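Local coordinates for uncharacterized protein (Deinococcus radiodurans, PDB 3GG7), which is of unknown function but binds manganese and, as a TatD-type metal-dependent hydrolase, probably acts on ester bonds, at residues D5-L10 and I120-S125; L147-G152 and G170-R175; G164-V169 and S239-T244. One frame throughout, in Å; residues are numbered along the deposited sequence.

Interaction 1. Residues D5-L10 and I120-S125. With MN (manganese (II) ion), chain B.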
loop_
_atom_site.group_PDB
_atom_site.type_symbol
_atom_site.label_atom_id
_atom_site.label_comp_id
_atom_site.label_asym_id
_atom_site.label_seq_id
_atom_site.Cartn_x
_atom_site.Cartn_y
_atom_site.Cartn_z
ATOM N N ASP A 5 -3.322 -6.979 6.731
ATOM C CA ASP A 5 -3.559 -6.650 5.323
ATOM C C ASP A 5 -3.178 -5.176 5.182
ATOM O O ASP A 5 -3.986 -4.289 5.498
ATOM C CB ASP A 5 -5.023 -6.843 4.902
ATOM C CG ASP A 5 -5.258 -6.502 3.439
ATOM O OD1 ASP A 5 -4.364 -5.909 2.764
ATOM O OD2 ASP A 5 -6.342 -6.832 2.923
ATOM N N PHE A 6 -1.963 -4.913 4.719
ATOM C CA PHE A 6 -1.432 -3.570 4.774
ATOM C C PHE A 6 -1.660 -2.756 3.496
ATOM O O PHE A 6 -0.947 -1.796 3.249
ATOM C CB PHE A 6 0.051 -3.579 5.180
ATOM C CG PHE A 6 0.410 -2.484 6.135
ATOM C CD1 PHE A 6 -0.055 -2.547 7.435
ATOM C CD2 PHE A 6 1.133 -1.368 5.745
ATOM C CE1 PHE A 6 0.243 -1.548 8.323
ATOM C CE2 PHE A 6 1.415 -0.357 6.654
ATOM C CZ PHE A 6 0.998 -0.467 7.929
ATOM N N HIS A 7 -2.706 -3.069 2.748
ATOM C CA HIS A 7 -3.180 -2.221 1.669
ATOM C C HIS A 7 -4.489 -2.782 1.167
ATOM O O HIS A 7 -4.505 -3.751 0.395
ATOM C CB HIS A 7 -2.158 -2.168 0.535
ATOM C CG HIS A 7 -2.573 -1.328 -0.632
ATOM N ND1 HIS A 7 -2.024 -0.096 -0.884
ATOM C CD2 HIS A 7 -3.498 -1.537 -1.613
ATOM C CE1 HIS A 7 -2.576 0.416 -1.972
ATOM N NE2 HIS A 7 -3.454 -0.443 -2.445
ATOM N N VAL A 8 -5.591 -2.159 1.588
ATOM C CA VAL A 8 -6.918 -2.579 1.182
ATOM C C VAL A 8 -7.878 -1.390 1.101
ATOM O O VAL A 8 -7.787 -0.456 1.891
ATOM C CB VAL A 8 -7.437 -3.710 2.087
ATOM C CG1 VAL A 8 -7.563 -3.259 3.580
ATOM C CG2 VAL A 8 -8.759 -4.275 1.583
ATOM N N HIS A 9 -8.775 -1.428 0.118
ATOM C CA HIS A 9 -9.723 -0.350 -0.117
ATOM C C HIS A 9 -11.039 -0.673 0.554
ATOM O O HIS A 9 -12.010 -1.031 -0.125
ATOM C CB HIS A 9 -9.906 -0.109 -1.615
ATOM C CG HIS A 9 -8.632 0.244 -2.322
ATOM N ND1 HIS A 9 -8.293 1.543 -2.631
ATOM C CD2 HIS A 9 -7.623 -0.528 -2.788
ATOM C CE1 HIS A 9 -7.119 1.557 -3.238
ATOM N NE2 HIS A 9 -6.696 0.313 -3.364
ATOM N N LEU A 10 -11.093 -0.541 1.874
ATOM C CA LEU A 10 -12.362 -0.808 2.585
ATOM C C LEU A 10 -13.502 0.017 2.027
ATOM O O LEU A 10 -14.628 -0.484 1.936
ATOM C CB LEU A 10 -12.261 -0.507 4.071
ATOM C CG LEU A 10 -11.287 -1.279 4.895
ATOM C CD1 LEU A 10 -11.540 -0.842 6.345
ATOM C CD2 LEU A 10 -11.497 -2.792 4.742
ATOM N N ILE A 120 4.503 7.166 6.547
ATOM C CA ILE A 120 4.571 5.814 6.019
ATOM C C ILE A 120 3.705 5.827 4.757
ATOM O O ILE A 120 2.524 6.176 4.819
ATOM C CB ILE A 120 4.057 4.798 7.041
ATOM C CG1 ILE A 120 5.005 4.723 8.249
ATOM C CG2 ILE A 120 3.863 3.436 6.386
ATOM C CD1 ILE A 120 4.369 4.034 9.466
ATOM N N LEU A 121 4.295 5.488 3.614
ATOM C CA LEU A 121 3.653 5.648 2.302
ATOM C C LEU A 121 3.352 4.271 1.718
ATOM O O LEU A 121 4.237 3.398 1.682
ATOM C CB LEU A 121 4.596 6.374 1.340
ATOM C CG LEU A 121 5.406 7.521 1.937
ATOM C CD1 LEU A 121 6.448 7.953 0.930
ATOM C CD2 LEU A 121 4.514 8.653 2.329
ATOM N N SER A 122 2.129 4.075 1.223
ATOM C CA SER A 122 1.765 2.868 0.475
ATOM C C SER A 122 1.600 3.278 -0.984
ATOM O O SER A 122 0.655 4.008 -1.359
ATOM C CB SER A 122 0.503 2.227 1.036
ATOM O OG SER A 122 0.243 1.023 0.371
ATOM N N ILE A 123 2.539 2.838 -1.817
ATOM C CA ILE A 123 2.783 3.433 -3.119
ATOM C C ILE A 123 2.485 2.477 -4.289
ATOM O O ILE A 123 2.922 1.328 -4.289
ATOM C CB ILE A 123 4.260 3.910 -3.196
ATOM C CG1 ILE A 123 4.520 4.978 -2.152
ATOM C CG2 ILE A 123 4.618 4.439 -4.611
ATOM C CD1 ILE A 123 6.023 5.261 -1.954
ATOM N N HIS A 124 1.740 3.012 -5.261
ATOM C CA HIS A 124 1.451 2.414 -6.570
ATOM C C HIS A 124 2.598 2.713 -7.517
ATOM O O HIS A 124 3.042 3.864 -7.600
ATOM C CB HIS A 124 0.169 3.082 -7.096
ATOM C CG HIS A 124 -0.427 2.455 -8.311
ATOM N ND1 HIS A 124 -1.549 1.656 -8.262
ATOM C CD2 HIS A 124 -0.115 2.580 -9.621
ATOM C CE1 HIS A 124 -1.870 1.257 -9.482
ATOM N NE2 HIS A 124 -1.029 1.827 -10.331
ATOM N N SER A 125 3.083 1.698 -8.234
ATOM C CA SER A 125 4.182 1.905 -9.169
ATOM C C SER A 125 4.027 1.171 -10.482
ATOM O O SER A 125 4.996 1.090 -11.233
ATOM C CB SER A 125 5.530 1.487 -8.539
ATOM O OG SER A 125 5.600 0.101 -8.255
HETATM MN MN MN B . -4.806 -0.281 -4.060
HETATM O O HOH W 1 1.209 -1.116 1.646
HETATM O O HOH W 2 -4.243 -0.837 -5.938
#

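Interaction 2. Residues L147-G152 and G170-R175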
loop_
_atom_site.group_PDB
_atom_site.type_symbol
_atom_site.label_atom_id
_atom_site.label_comp_id
_atom_site.label_asym_id
_atom_site.label_seq_id
_atom_site.Cartn_x
_atom_site.Cartn_y
_atom_site.Cartn_z
ATOM N N LEU A 147 6.406 -0.205 -1.330
ATOM C CA LEU A 147 5.949 -0.453 -2.665
ATOM C C LEU A 147 4.917 -1.546 -2.609
ATOM O O LEU A 147 5.199 -2.706 -2.308
ATOM C CB LEU A 147 7.130 -0.811 -3.588
ATOM C CG LEU A 147 8.165 0.299 -3.651
ATOM C CD1 LEU A 147 9.248 -0.131 -4.643
ATOM C CD2 LEU A 147 7.572 1.611 -4.079
ATOM N N HIS A 148 3.676 -1.162 -2.895
ATOM C CA HIS A 148 2.550 -2.089 -2.850
ATOM C C HIS A 148 2.433 -2.830 -4.196
ATOM O O HIS A 148 2.561 -2.227 -5.261
ATOM C CB HIS A 148 1.280 -1.312 -2.466
ATOM C CG HIS A 148 0.161 -1.424 -3.450
ATOM N ND1 HIS A 148 -0.630 -2.547 -3.553
ATOM C CD2 HIS A 148 -0.325 -0.535 -4.350
ATOM C CE1 HIS A 148 -1.537 -2.352 -4.498
ATOM N NE2 HIS A 148 -1.365 -1.143 -4.998
ATOM N N TRP A 149 2.269 -4.148 -4.112
ATOM C CA TRP A 149 2.137 -5.028 -5.281
ATOM C C TRP A 149 3.178 -4.702 -6.359
ATOM O O TRP A 149 2.840 -4.416 -7.516
ATOM C CB TRP A 149 0.714 -4.935 -5.846
ATOM C CG TRP A 149 0.315 -6.030 -6.823
ATOM C CD1 TRP A 149 1.135 -6.921 -7.486
ATOM C CD2 TRP A 149 -1.021 -6.327 -7.256
ATOM N NE1 TRP A 149 0.385 -7.730 -8.301
ATOM C CE2 TRP A 149 -0.936 -7.390 -8.184
ATOM C CE3 TRP A 149 -2.285 -5.780 -6.957
ATOM C CZ2 TRP A 149 -2.063 -7.929 -8.805
ATOM C CZ3 TRP A 149 -3.402 -6.311 -7.584
ATOM C CH2 TRP A 149 -3.282 -7.381 -8.495
ATOM N N TYR A 150 4.438 -4.732 -5.962
ATOM C CA TYR A 150 5.534 -4.469 -6.881
ATOM C C TYR A 150 5.557 -5.502 -8.021
ATOM O O TYR A 150 5.503 -6.705 -7.780
ATOM C CB TYR A 150 6.861 -4.440 -6.123
ATOM C CG TYR A 150 8.018 -4.154 -7.026
ATOM C CD1 TYR A 150 8.361 -2.857 -7.349
ATOM C CD2 TYR A 150 8.717 -5.215 -7.646
ATOM C CE1 TYR A 150 9.415 -2.592 -8.258
ATOM C CE2 TYR A 150 9.745 -4.960 -8.528
ATOM C CZ TYR A 150 10.087 -3.661 -8.832
ATOM O OH TYR A 150 11.107 -3.412 -9.721
ATOM N N SER A 151 5.616 -5.017 -9.264
ATOM C CA SER A 151 5.569 -5.896 -10.442
ATOM C C SER A 151 6.589 -5.487 -11.504
ATOM O O SER A 151 6.435 -5.831 -12.686
ATOM C CB SER A 151 4.153 -5.949 -11.035
ATOM O OG SER A 151 3.785 -4.738 -11.664
ATOM N N GLY A 152 7.614 -4.757 -11.090
ATOM C CA GLY A 152 8.679 -4.325 -11.980
ATOM C C GLY A 152 9.764 -5.378 -12.077
ATOM O O GLY A 152 9.575 -6.534 -11.684
ATOM N N GLY A 170 0.988 -9.480 -2.176
ATOM C CA GLY A 170 -0.356 -10.004 -2.203
ATOM C C GLY A 170 -0.491 -11.387 -2.790
ATOM O O GLY A 170 0.509 -12.040 -3.120
ATOM N N PRO A 171 -1.733 -11.852 -2.944
ATOM C CA PRO A 171 -1.992 -13.212 -3.425
ATOM C C PRO A 171 -1.393 -13.556 -4.789
ATOM O O PRO A 171 -0.936 -14.689 -4.988
ATOM C CB PRO A 171 -3.515 -13.252 -3.504
ATOM C CG PRO A 171 -3.962 -12.305 -2.411
ATOM C CD PRO A 171 -2.965 -11.186 -2.481
ATOM N N THR A 172 -1.390 -12.611 -5.726
ATOM C CA THR A 172 -0.905 -12.916 -7.078
ATOM C C THR A 172 0.612 -13.105 -7.057
ATOM O O THR A 172 1.137 -13.999 -7.720
ATOM C CB THR A 172 -1.321 -11.847 -8.121
ATOM O OG1 THR A 172 -0.715 -10.587 -7.813
ATOM C CG2 THR A 172 -2.823 -11.683 -8.163
ATOM N N MET A 173 1.309 -12.304 -6.260
ATOM C CA MET A 173 2.764 -12.371 -6.175
ATOM C C MET A 173 3.292 -13.700 -5.621
ATOM O O MET A 173 4.320 -14.194 -6.095
ATOM C CB MET A 173 3.312 -11.204 -5.350
ATOM C CG MET A 173 3.151 -9.846 -6.035
ATOM S SD MET A 173 3.863 -8.482 -5.101
ATOM C CE MET A 173 5.641 -8.809 -5.240
ATOM N N VAL A 174 2.623 -14.273 -4.625
ATOM C CA VAL A 174 3.100 -15.525 -4.028
ATOM C C VAL A 174 2.760 -16.764 -4.862
ATOM O O VAL A 174 3.310 -17.834 -4.601
ATOM C CB VAL A 174 2.586 -15.752 -2.581
ATOM C CG1 VAL A 174 3.023 -14.614 -1.670
ATOM C CG2 VAL A 174 1.075 -15.973 -2.562
ATOM N N ARG A 175 1.880 -16.609 -5.852
ATOM C CA ARG A 175 1.388 -17.715 -6.689
ATOM C C ARG A 175 1.947 -17.717 -8.122
ATOM O O ARG A 175 1.518 -18.539 -8.949
ATOM C CB ARG A 175 -0.148 -17.667 -6.748
#

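Interaction 3. Residues G164-V169 and S239-T244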
loop_
_atom_site.group_PDB
_atom_site.type_symbol
_atom_site.label_atom_id
_atom_site.label_comp_id
_atom_site.label_asym_id
_atom_site.label_seq_id
_atom_site.Cartn_x
_atom_site.Cartn_y
_atom_site.Cartn_z
ATOM N N GLY A 164 15.892 1.981 0.449
ATOM C CA GLY A 164 15.196 1.820 1.725
ATOM C C GLY A 164 13.711 1.515 1.608
ATOM O O GLY A 164 12.951 1.733 2.577
ATOM N N CYS A 165 13.281 1.006 0.452
ATOM C CA CYS A 165 11.868 0.646 0.286
ATOM C C CYS A 165 11.540 -0.611 1.050
ATOM O O CYS A 165 12.391 -1.511 1.226
ATOM C CB CYS A 165 11.500 0.422 -1.175
ATOM S SG CYS A 165 11.525 1.904 -2.195
ATOM N N TRP A 166 10.288 -0.653 1.519
ATOM C CA TRP A 166 9.629 -1.858 1.997
ATOM C C TRP A 166 8.665 -2.354 0.923
ATOM O O TRP A 166 8.490 -1.676 -0.086
ATOM C CB TRP A 166 8.859 -1.586 3.290
ATOM C CG TRP A 166 9.698 -1.203 4.485
ATOM C CD1 TRP A 166 10.671 -0.257 4.554
ATOM C CD2 TRP A 166 9.569 -1.744 5.783
ATOM N NE1 TRP A 166 11.183 -0.189 5.829
ATOM C CE2 TRP A 166 10.508 -1.090 6.606
ATOM C CE3 TRP A 166 8.749 -2.736 6.333
ATOM C CZ2 TRP A 166 10.660 -1.398 7.953
ATOM C CZ3 TRP A 166 8.891 -3.023 7.682
ATOM C CH2 TRP A 166 9.859 -2.374 8.462
ATOM N N PHE A 167 8.040 -3.514 1.131
ATOM C CA PHE A 167 7.189 -4.142 0.145
ATOM C C PHE A 167 5.995 -4.771 0.792
ATOM O O PHE A 167 6.150 -5.479 1.777
ATOM C CB PHE A 167 7.990 -5.219 -0.632
ATOM C CG PHE A 167 9.272 -4.692 -1.173
ATOM C CD1 PHE A 167 9.310 -4.090 -2.433
ATOM C CD2 PHE A 167 10.416 -4.692 -0.392
ATOM C CE1 PHE A 167 10.473 -3.533 -2.910
ATOM C CE2 PHE A 167 11.590 -4.120 -0.854
ATOM C CZ PHE A 167 11.620 -3.555 -2.131
ATOM N N SER A 168 4.803 -4.539 0.239
ATOM C CA SER A 168 3.647 -5.290 0.647
ATOM C C SER A 168 3.235 -6.177 -0.511
ATOM O O SER A 168 3.079 -5.734 -1.638
ATOM C CB SER A 168 2.502 -4.379 1.170
ATOM O OG SER A 168 2.092 -3.414 0.209
ATOM N N VAL A 169 3.113 -7.462 -0.216
ATOM C CA VAL A 169 2.958 -8.470 -1.242
ATOM C C VAL A 169 1.617 -9.144 -1.058
ATOM O O VAL A 169 1.154 -9.335 0.081
ATOM C CB VAL A 169 4.142 -9.498 -1.235
ATOM C CG1 VAL A 169 5.481 -8.782 -1.343
ATOM C CG2 VAL A 169 4.112 -10.373 -0.004
ATOM N N SER A 239 5.728 -3.579 13.563
ATOM C CA SER A 239 6.248 -2.854 14.718
ATOM C C SER A 239 7.450 -2.002 14.358
ATOM O O SER A 239 7.530 -0.828 14.756
ATOM C CB SER A 239 6.621 -3.791 15.873
ATOM O OG SER A 239 5.571 -4.696 16.150
ATOM N N ARG A 240 8.393 -2.570 13.599
ATOM C CA ARG A 240 9.599 -1.851 13.223
ATOM C C ARG A 240 9.287 -0.685 12.291
ATOM O O ARG A 240 9.824 0.397 12.430
ATOM C CB ARG A 240 10.587 -2.809 12.569
ATOM C CG ARG A 240 11.905 -2.172 12.222
ATOM C CD ARG A 240 13.010 -3.217 11.962
ATOM N NE ARG A 240 13.012 -3.713 10.591
ATOM C CZ ARG A 240 13.443 -3.028 9.531
ATOM N NH1 ARG A 240 13.909 -1.786 9.657
ATOM N NH2 ARG A 240 13.420 -3.588 8.331
ATOM N N LEU A 241 8.363 -0.928 11.362
ATOM C CA LEU A 241 7.880 0.105 10.447
ATOM C C LEU A 241 7.326 1.303 11.194
ATOM O O LEU A 241 7.659 2.448 10.890
ATOM C CB LEU A 241 6.777 -0.468 9.538
ATOM C CG LEU A 241 6.085 0.513 8.590
ATOM C CD1 LEU A 241 7.049 0.898 7.439
ATOM C CD2 LEU A 241 4.780 -0.074 8.080
ATOM N N LEU A 242 6.465 1.041 12.169
ATOM C CA LEU A 242 5.927 2.113 13.013
ATOM C C LEU A 242 7.000 2.873 13.806
ATOM O O LEU A 242 6.824 4.045 14.137
ATOM C CB LEU A 242 4.890 1.525 13.966
ATOM C CG LEU A 242 3.630 1.041 13.260
ATOM C CD1 LEU A 242 2.788 0.186 14.184
ATOM C CD2 LEU A 242 2.820 2.220 12.693
ATOM N N GLY A 243 8.093 2.185 14.130
ATOM C CA GLY A 243 9.237 2.808 14.770
ATOM C C GLY A 243 9.960 3.793 13.875
ATOM O O GLY A 243 10.574 4.731 14.369
ATOM N N THR A 244 9.901 3.591 12.559
ATOM C CA THR A 244 10.599 4.463 11.623
ATOM C C THR A 244 9.890 5.830 11.591
ATOM O O THR A 244 10.358 6.782 10.961
ATOM C CB THR A 244 10.685 3.837 10.196
ATOM O OG1 THR A 244 9.400 3.885 9.554
ATOM C CG2 THR A 244 11.176 2.387 10.254
#

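Interaction 1. Residues D5-L10 and I120-S125
His7 and Ser122 meet through one nearly straight hydrogen bond, a clear case of a second-shell residue positioning a metal ligand. His7 ND1 donates to Ser122 OG at 2.8 Å with an N-H...O angle of 167°, and the hydroxyl oxygen lies close to the plane of the imidazole. With CG anti to the backbone N (chi1 179°), the ring is turned so that its ND1 edge meets the hydroxyl while NE2 reaches the metal. Replacing Ser122 by an alanine removes the hydroxyl, and His7 ND1 would probably be left without its acceptor and the rotation of the imidazole less firmly set.

Metal coordination is the second kind of interaction. Manganese is bound by His7 NE2 at 2.1 Å and by His9 NE2 at 2.1 Å, with a water at 2.0 Å; Glu86 and Asp196 complete the site.

A water bridge and an Asx turn make up the third. A water donates to Phe6 O at 2.8 Å and also hydrogen-bonds Ser122 OG, bridging the two strands. Within 5-10, Asp5 OD1 accepts from His7 N at 3.3 Å, forming the Asx turn where the chain turns a corner.

The contact lies near the centre of the barrel: strand 4-8 pairs with strand 29-32, strand 119-124 runs between strands 83-88 and 143-148, and His148 from the last of these stacks on the His7 ring.

Interaction 2. Residues L147-G152 and G170-R175
The indole of Trp149 is approached obliquely by Thr172 and Met173, neither of them squarely over a face nor at an edge, and the methionine sulfur makes this a Met-aromatic contact. Met173 SD is 4.9 Å from the centroid of the five-membered ring, 59° off its normal, while Met173 CG touches Trp149 CD1 at 3.8 Å. The second flat group, the phenol of Tyr150, has the backbone N of Gly152 above one face, 3.3 Å from the ring plane and displaced toward the rim; its hydroxyl hydrogen-bonds Ser153 O.

Proximity alone does not make a bond, as Thr172 illustrates: its OG1 comes within 3.1 Å of Trp149 NE1, yet the angle is too poor for a hydrogen bond, so the hydroxyl simply packs across the indole. In the TIM-barrel fold of this family, 147-152 carries the end of strand 143-148 and the loop after it, and 170-175 follows strand 166-169, both on the metal side; the Trp149 side chain comes to about 7 Å from the manganese. Positive backbone angles at Trp149 (phi 45°) mark the turn that ends the first strand. Met173, bent at chi3 (70°), reaches past the indole until its CE lies 3.3 Å from Tyr150 O.

Interaction 3. Residues G164-V169 and S239-T244
Trp166 presents its six-membered ring to the last helix, and Leu241 covers one face of it. Leu241 CD1 sits almost directly above the ring centre, 4.0 Å from the centroid and only 9° off the normal, a well-formed CH-pi contact. The leucine also packs by its root, for Leu241 CB is 3.8 Å from Trp166 CH2, and its backbone N lies close to the same carbon. CG anti to the backbone N (chi1 175°) carries the branch of Leu241 along the indole and delivers CD1 over its middle.

Arg240 adds a flank of a different character. Its chain folds at chi3, which brings the guanidinium back to the ring, with Arg240 NH2 3.5 Å from Trp166 CZ2. The tryptophan carbon lies over one face of the guanidinium, toward its rim, but seen from the indole the approach is oblique and the planes are 33° apart, so this is not a parallel stack. Thr244 CG2 makes a more distant touch on CZ2.

What positions this first shell lies further out. Arg240 NH2 is held by a hydrogen bond to Asp189 O. At the helix end, Thr244 OG1 donates to Leu241 O at 2.6 Å, in the carbonyl plane on a lone pair, and that oxygen also accepts from Thr244 N. On the other segment, Gly164 ends helix 154-162 in a Schellman motif, after which the chain enters strand 166-169; the strand is fixed by backbone bonds from Trp166 to Pro145 and Leu147.

Side chains alternate along this strand: Phe167 packs on helix 154-162, whereas Trp166 meets helix 227-243. This closing helix thus packs at the N-terminal end of strand 166-169, away from the metal, as expected of a TIM barrel, whose active-site residues sit at the C-terminal strand ends.

All three interactions belong to one TIM-barrel chain and meet on its parallel strands. Interaction 1 comes first in sequence and closes before the others open, while the segments of interactions 2 and 3 alternate. Strands 119-124, 143-148 and 166-169 are successive neighbours, so backbone bonds such as Ile123 O with His148 N and Trp166 O with Leu147 N tie the contacts together. The centres of interactions 2 and 3 each lie about 12 Å from that of interaction 1, and about 16 Å from each other. Interaction 1 supplies two of the four protein ligands of the manganese, interaction 2 lies beside it, and interaction 3 reaches the core from the opposite end through Leu241, which packs on Phe6 and Ile120.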